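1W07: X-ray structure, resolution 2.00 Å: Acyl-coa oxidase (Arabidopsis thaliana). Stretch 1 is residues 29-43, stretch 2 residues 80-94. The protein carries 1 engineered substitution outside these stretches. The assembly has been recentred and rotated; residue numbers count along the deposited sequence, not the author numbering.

Stretch 1 (29-43) RHAFEVSDRIARLVA
Stretch 2, residues 80-94: RLNEEEAGRLRHFID

Two helices that run in roughly the same direction can lock together by exchanging side chains, each helix supplying a knob for a hollow in the other, and this pair from acyl-CoA oxidase is a compact example. Stretch 1 is helical throughout, from Arg29 to Ala43. Stretch 2 opens at Arg80 with positive phi (58/46), passes through extended Leu81 and Asn82, and is helical from Glu83 to Ile93. The axes approach to 8.9 Å and cross at -49°, N-to-C directions being broadly alike. The register is set by CA-CA pairs: Val34 with Glu85 at 6.8 Å, Ser35 with Arg88 at 6.2 Å, Ile38 with Leu89 at 5.9 Å, Ala39 with Phe92 at 5.9 Å, and Val42 with Ile93 at 6.4 Å.

The first knob is Ile38 (chi1 and chi2 both m), which points toward stretch 2 and enters the hollow formed by Glu85, Arg88, Leu89 and Phe92. Its branched shape fills the hollow in two directions. Ile38 CG2 presses against the backbone, 3.4 Å from Leu89 CA and 3.6 Å from Arg88 C, while Ile38 CD1 lies 4.0 Å from Glu85 CB and 4.4 Å from Leu81 CD2.

The reciprocal knob is Phe92 (chi1 m, chi2 108°), whose ring enters the hollow among Ser35, Ile38, Ala39 and Val42. Ser35 and Ala39 are the small members of this hollow, and the Phe92 ring lies close against both. Ala39 CB sits over one face of the Phe92 ring, 3.6 Å from its centroid and 8° off its normal, a CH-pi contact. Ser35 (chi1 t) meets the ring edge, with OG 3.0 Å from Phe92 CZ. The same hydroxyl binds a water at 3.0 Å from Ser35 OG, and that water accepts from Arg88 NH1 at 2.7 Å. Arg88 (m, m, p) starts toward stretch 1, but its end leads away.

Beyond the knobs, Val42 (chi1 t) closes the apolar seam: its CG2 is 3.7 Å from Leu89 CD1 and 3.9 Å from Phe92 CB, and its CG1 is 4.3 Å from Ile93 CG1. Leu89 (t, p) sets off sideways, yet its end comes nearer, so that CD1 also lies 4.3 Å from Leu41 CD2. The two stretches together bury 646 Å². Val34, Ile38, Ala39, Val42, Leu89, Phe92 and Ile93 are buried, and apolar side chains suit these places, where water is largely excluded.

Polar and charged side chains, His30, Arg37, Glu84 and Glu85, line the contact near the start of the second helix. Arg37 (t, t, m) sets off sideways, but its end comes nearer stretch 2, bringing NH1 within 2.8 Å of Glu85 OE1 in a salt bridge, the acid lying at the guanidinium edge. The CA-to-CB bond of Glu84 points toward stretch 1, and the side chain is extended (chi1 and chi2 t); His30 NE2 (chi1 t) donates a weak hydrogen bond of 2.8 Å to Glu84 OE1, and Val34 CG2 packs 3.7 Å from that same oxygen.

Glu85 also serves its own helix in a reciprocal capping box. Asn82 (chi1 p), the N-cap, accepts at OD1 from Glu85 N at 2.7 Å, and Asn82 N donates to Glu85 OE2 at 2.7 Å. One carboxylate thus joins helix start and interface.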

# COMPACT_ATOMS: atom_id res chain seq x y z
N ARG B 29 14.12 -31.95 2.80
CA ARG B 29 15.16 -31.99 1.77
C ARG B 29 14.55 -32.33 0.42
O ARG B 29 15.03 -31.90 -0.62
CB ARG B 29 16.25 -33.02 2.13
CG ARG B 29 16.92 -32.79 3.49
CD ARG B 29 18.33 -33.41 3.55
NE ARG B 29 19.28 -32.59 2.80
CZ ARG B 29 20.30 -31.93 3.36
NH1 ARG B 29 20.52 -32.01 4.67
NH2 ARG B 29 21.07 -31.15 2.61
N HIS B 30 13.47 -33.11 0.45
CA HIS B 30 12.79 -33.49 -0.78
C HIS B 30 12.15 -32.26 -1.40
O HIS B 30 12.32 -31.98 -2.59
CB HIS B 30 11.71 -34.53 -0.50
CG HIS B 30 10.84 -34.83 -1.68
ND1 HIS B 30 11.31 -35.49 -2.80
CD2 HIS B 30 9.55 -34.53 -1.93
CE1 HIS B 30 10.33 -35.59 -3.69
NE2 HIS B 30 9.25 -35.01 -3.18
N ALA B 31 11.41 -31.51 -0.58
CA ALA B 31 10.74 -30.32 -1.07
C ALA B 31 11.79 -29.35 -1.62
O ALA B 31 11.66 -28.83 -2.72
CB ALA B 31 9.94 -29.66 0.07
N PHE B 32 12.86 -29.14 -0.85
CA PHE B 32 13.92 -28.24 -1.25
C PHE B 32 14.54 -28.63 -2.59
O PHE B 32 14.74 -27.77 -3.47
CB PHE B 32 15.03 -28.20 -0.20
CG PHE B 32 16.26 -27.47 -0.65
CD1 PHE B 32 16.28 -26.08 -0.73
CD2 PHE B 32 17.40 -28.17 -1.03
CE1 PHE B 32 17.41 -25.40 -1.20
CE2 PHE B 32 18.53 -27.51 -1.50
CZ PHE B 32 18.54 -26.12 -1.58
N GLU B 33 14.86 -29.91 -2.73
CA GLU B 33 15.49 -30.44 -3.94
C GLU B 33 14.61 -30.28 -5.18
O GLU B 33 15.08 -29.86 -6.23
CB GLU B 33 15.84 -31.92 -3.75
CG GLU B 33 17.04 -32.15 -2.83
CD GLU B 33 17.45 -33.61 -2.77
OE1 GLU B 33 18.50 -33.90 -2.15
OE2 GLU B 33 16.72 -34.46 -3.32
N VAL B 34 13.35 -30.65 -5.06
CA VAL B 34 12.43 -30.56 -6.18
C VAL B 34 12.22 -29.10 -6.58
O VAL B 34 12.16 -28.77 -7.76
CB VAL B 34 11.07 -31.21 -5.84
CG1 VAL B 34 10.14 -31.10 -7.02
CG2 VAL B 34 11.27 -32.67 -5.47
N SER B 35 12.11 -28.22 -5.59
CA SER B 35 11.89 -26.82 -5.88
C SER B 35 13.12 -26.18 -6.51
O SER B 35 13.03 -25.38 -7.45
CB SER B 35 11.52 -26.09 -4.60
OG SER B 35 11.21 -24.74 -4.87
N ASP B 36 14.29 -26.53 -5.99
CA ASP B 36 15.53 -25.97 -6.50
C ASP B 36 15.72 -26.36 -7.96
O ASP B 36 16.11 -25.53 -8.78
CB ASP B 36 16.70 -26.45 -5.63
CG ASP B 36 18.04 -25.93 -6.12
OD1 ASP B 36 18.83 -26.74 -6.64
OD2 ASP B 36 18.30 -24.71 -5.99
N ARG B 37 15.43 -27.61 -8.28
CA ARG B 37 15.58 -28.13 -9.64
C ARG B 37 14.62 -27.44 -10.62
O ARG B 37 15.03 -26.95 -11.66
CB ARG B 37 15.31 -29.63 -9.65
CG ARG B 37 15.64 -30.32 -10.96
CD ARG B 37 14.84 -31.60 -11.10
NE ARG B 37 14.86 -32.39 -9.87
CZ ARG B 37 13.78 -32.96 -9.33
NH1 ARG B 37 12.60 -32.83 -9.92
NH2 ARG B 37 13.89 -33.66 -8.21
N ILE B 38 13.34 -27.43 -10.28
CA ILE B 38 12.34 -26.82 -11.14
C ILE B 38 12.58 -25.32 -11.28
O ILE B 38 12.37 -24.75 -12.35
CB ILE B 38 10.92 -27.07 -10.61
CG1 ILE B 38 10.67 -28.57 -10.48
CG2 ILE B 38 9.90 -26.46 -11.55
CD1 ILE B 38 10.77 -29.34 -11.80
N ALA B 39 13.02 -24.69 -10.19
CA ALA B 39 13.28 -23.26 -10.21
C ALA B 39 14.32 -22.93 -11.27
O ALA B 39 14.14 -22.00 -12.06
CB ALA B 39 13.76 -22.79 -8.83
N ARG B 40 15.41 -23.70 -11.30
CA ARG B 40 16.47 -23.47 -12.27
C ARG B 40 15.99 -23.78 -13.68
O ARG B 40 16.37 -23.10 -14.64
CB ARG B 40 17.70 -24.33 -11.93
CG ARG B 40 18.46 -23.84 -10.71
CD ARG B 40 18.97 -24.98 -9.85
NE ARG B 40 19.97 -25.80 -10.54
CZ ARG B 40 21.24 -25.46 -10.67
NH1 ARG B 40 21.68 -24.31 -10.16
NH2 ARG B 40 22.09 -26.26 -11.31
N LEU B 41 15.13 -24.78 -13.80
CA LEU B 41 14.57 -25.17 -15.09
C LEU B 41 13.75 -24.03 -15.71
O LEU B 41 13.80 -23.80 -16.92
CB LEU B 41 13.68 -26.39 -14.92
CG LEU B 41 13.05 -26.93 -16.20
CD1 LEU B 41 14.14 -27.50 -17.10
CD2 LEU B 41 12.03 -28.00 -15.85
N VAL B 42 12.99 -23.32 -14.88
CA VAL B 42 12.18 -22.21 -15.37
C VAL B 42 13.04 -21.01 -15.72
O VAL B 42 12.87 -20.40 -16.77
CB VAL B 42 11.10 -21.80 -14.33
CG1 VAL B 42 10.38 -20.53 -14.80
CG2 VAL B 42 10.10 -22.91 -14.16
N ALA B 43 13.97 -20.68 -14.83
CA ALA B 43 14.84 -19.52 -15.02
C ALA B 43 15.66 -19.59 -16.30
O ALA B 43 15.90 -18.58 -16.96
CB ALA B 43 15.77 -19.36 -13.81
N ARG B 80 8.26 -35.34 -18.48
CA ARG B 80 7.58 -36.38 -17.70
C ARG B 80 7.52 -36.01 -16.23
O ARG B 80 7.80 -36.84 -15.36
CB ARG B 80 8.33 -37.70 -17.86
CG ARG B 80 8.66 -38.02 -19.31
CD ARG B 80 9.99 -38.74 -19.46
NE ARG B 80 10.48 -38.62 -20.84
CZ ARG B 80 11.57 -39.21 -21.31
NH1 ARG B 80 12.31 -39.99 -20.52
NH2 ARG B 80 11.93 -39.02 -22.57
N LEU B 81 7.15 -34.76 -15.95
CA LEU B 81 7.06 -34.27 -14.58
C LEU B 81 5.82 -34.78 -13.87
O LEU B 81 4.75 -34.91 -14.47
CB LEU B 81 7.06 -32.73 -14.58
CG LEU B 81 8.16 -32.00 -15.34
CD1 LEU B 81 7.91 -30.50 -15.28
CD2 LEU B 81 9.53 -32.34 -14.76
N ASN B 82 5.95 -35.07 -12.58
CA ASN B 82 4.81 -35.54 -11.80
C ASN B 82 3.96 -34.34 -11.39
O ASN B 82 4.25 -33.21 -11.77
CB ASN B 82 5.26 -36.31 -10.56
CG ASN B 82 6.19 -35.50 -9.68
OD1 ASN B 82 5.85 -34.41 -9.22
ND2 ASN B 82 7.38 -36.04 -9.44
N GLU B 83 2.91 -34.59 -10.60
CA GLU B 83 2.03 -33.50 -10.19
C GLU B 83 2.75 -32.47 -9.34
O GLU B 83 2.52 -31.27 -9.50
CB GLU B 83 0.82 -34.05 -9.44
CG GLU B 83 -0.26 -33.01 -9.19
CD GLU B 83 -1.48 -33.61 -8.52
OE1 GLU B 83 -1.36 -34.07 -7.37
OE2 GLU B 83 -2.56 -33.62 -9.15
N GLU B 84 3.60 -32.92 -8.43
CA GLU B 84 4.34 -32.01 -7.57
C GLU B 84 5.22 -31.09 -8.40
O GLU B 84 5.17 -29.86 -8.25
CB GLU B 84 5.20 -32.80 -6.58
CG GLU B 84 6.01 -31.94 -5.63
CD GLU B 84 6.81 -32.76 -4.63
OE1 GLU B 84 7.72 -33.51 -5.05
OE2 GLU B 84 6.52 -32.65 -3.42
N GLU B 85 6.02 -31.67 -9.28
CA GLU B 85 6.91 -30.90 -10.13
C GLU B 85 6.13 -29.91 -11.00
O GLU B 85 6.56 -28.78 -11.17
CB GLU B 85 7.74 -31.83 -11.02
CG GLU B 85 8.58 -32.82 -10.23
CD GLU B 85 9.18 -33.90 -11.12
OE1 GLU B 85 10.41 -33.89 -11.34
OE2 GLU B 85 8.41 -34.76 -11.60
N ALA B 86 5.01 -30.35 -11.55
CA ALA B 86 4.19 -29.49 -12.39
C ALA B 86 3.73 -28.26 -11.59
O ALA B 86 3.73 -27.14 -12.10
CB ALA B 86 2.98 -30.25 -12.92
N GLY B 87 3.35 -28.48 -10.33
CA GLY B 87 2.92 -27.39 -9.47
C GLY B 87 4.07 -26.42 -9.25
O GLY B 87 3.89 -25.20 -9.33
N ARG B 88 5.26 -26.95 -8.98
CA ARG B 88 6.42 -26.08 -8.77
C ARG B 88 6.78 -25.33 -10.05
O ARG B 88 7.30 -24.22 -9.99
CB ARG B 88 7.63 -26.89 -8.30
CG ARG B 88 7.53 -27.41 -6.88
CD ARG B 88 7.21 -26.30 -5.88
NE ARG B 88 5.78 -26.01 -5.81
CZ ARG B 88 5.25 -24.99 -5.15
NH1 ARG B 88 6.03 -24.13 -4.48
NH2 ARG B 88 3.93 -24.82 -5.13
N LEU B 89 6.51 -25.94 -11.19
CA LEU B 89 6.79 -25.31 -12.47
C LEU B 89 5.93 -24.06 -12.63
O LEU B 89 6.43 -22.97 -12.91
CB LEU B 89 6.47 -26.28 -13.61
CG LEU B 89 6.82 -25.81 -15.02
CD1 LEU B 89 8.31 -25.93 -15.26
CD2 LEU B 89 6.07 -26.65 -16.01
N ARG B 90 4.62 -24.23 -12.44
CA ARG B 90 3.70 -23.10 -12.56
C ARG B 90 4.05 -22.04 -11.52
O ARG B 90 3.94 -20.84 -11.79
CB ARG B 90 2.26 -23.56 -12.37
CG ARG B 90 1.71 -24.42 -13.50
CD ARG B 90 0.20 -24.58 -13.36
NE ARG B 90 -0.16 -25.39 -12.20
CZ ARG B 90 -0.16 -26.72 -12.19
NH1 ARG B 90 0.18 -27.40 -13.28
NH2 ARG B 90 -0.48 -27.37 -11.08
N HIS B 91 4.45 -22.48 -10.33
CA HIS B 91 4.82 -21.58 -9.25
C HIS B 91 5.95 -20.66 -9.68
O HIS B 91 5.87 -19.44 -9.48
CB HIS B 91 5.23 -22.39 -8.02
CG HIS B 91 5.84 -21.57 -6.93
ND1 HIS B 91 5.11 -20.70 -6.16
CD2 HIS B 91 7.12 -21.48 -6.49
CE1 HIS B 91 5.91 -20.10 -5.28
NE2 HIS B 91 7.14 -20.56 -5.47
N PHE B 92 7.02 -21.22 -10.25
CA PHE B 92 8.12 -20.37 -10.65
C PHE B 92 7.91 -19.57 -11.95
O PHE B 92 8.54 -18.54 -12.14
CB PHE B 92 9.42 -21.18 -10.69
CG PHE B 92 9.88 -21.62 -9.32
CD1 PHE B 92 9.78 -22.95 -8.93
CD2 PHE B 92 10.39 -20.69 -8.42
CE1 PHE B 92 10.17 -23.35 -7.66
CE2 PHE B 92 10.78 -21.08 -7.14
CZ PHE B 92 10.68 -22.41 -6.76
N ILE B 93 7.00 -20.02 -12.80
CA ILE B 93 6.68 -19.28 -14.03
C ILE B 93 6.16 -17.91 -13.54
O ILE B 93 6.30 -16.89 -14.22
CB ILE B 93 5.62 -20.02 -14.87
CG1 ILE B 93 6.25 -21.26 -15.52
CG2 ILE B 93 5.02 -19.09 -15.93
CD1 ILE B 93 5.26 -22.12 -16.31
N ASP B 94 5.56 -17.92 -12.35
CA ASP B 94 5.09 -16.72 -11.68
C ASP B 94 4.22 -15.78 -12.51
O ASP B 94 4.48 -14.57 -12.58
CB ASP B 94 6.33 -15.98 -11.17
CG ASP B 94 6.01 -14.89 -10.18
OD1 ASP B 94 6.71 -13.86 -10.20
OD2 ASP B 94 5.07 -15.06 -9.38
O HOH W 1 8.60 -23.87 -3.71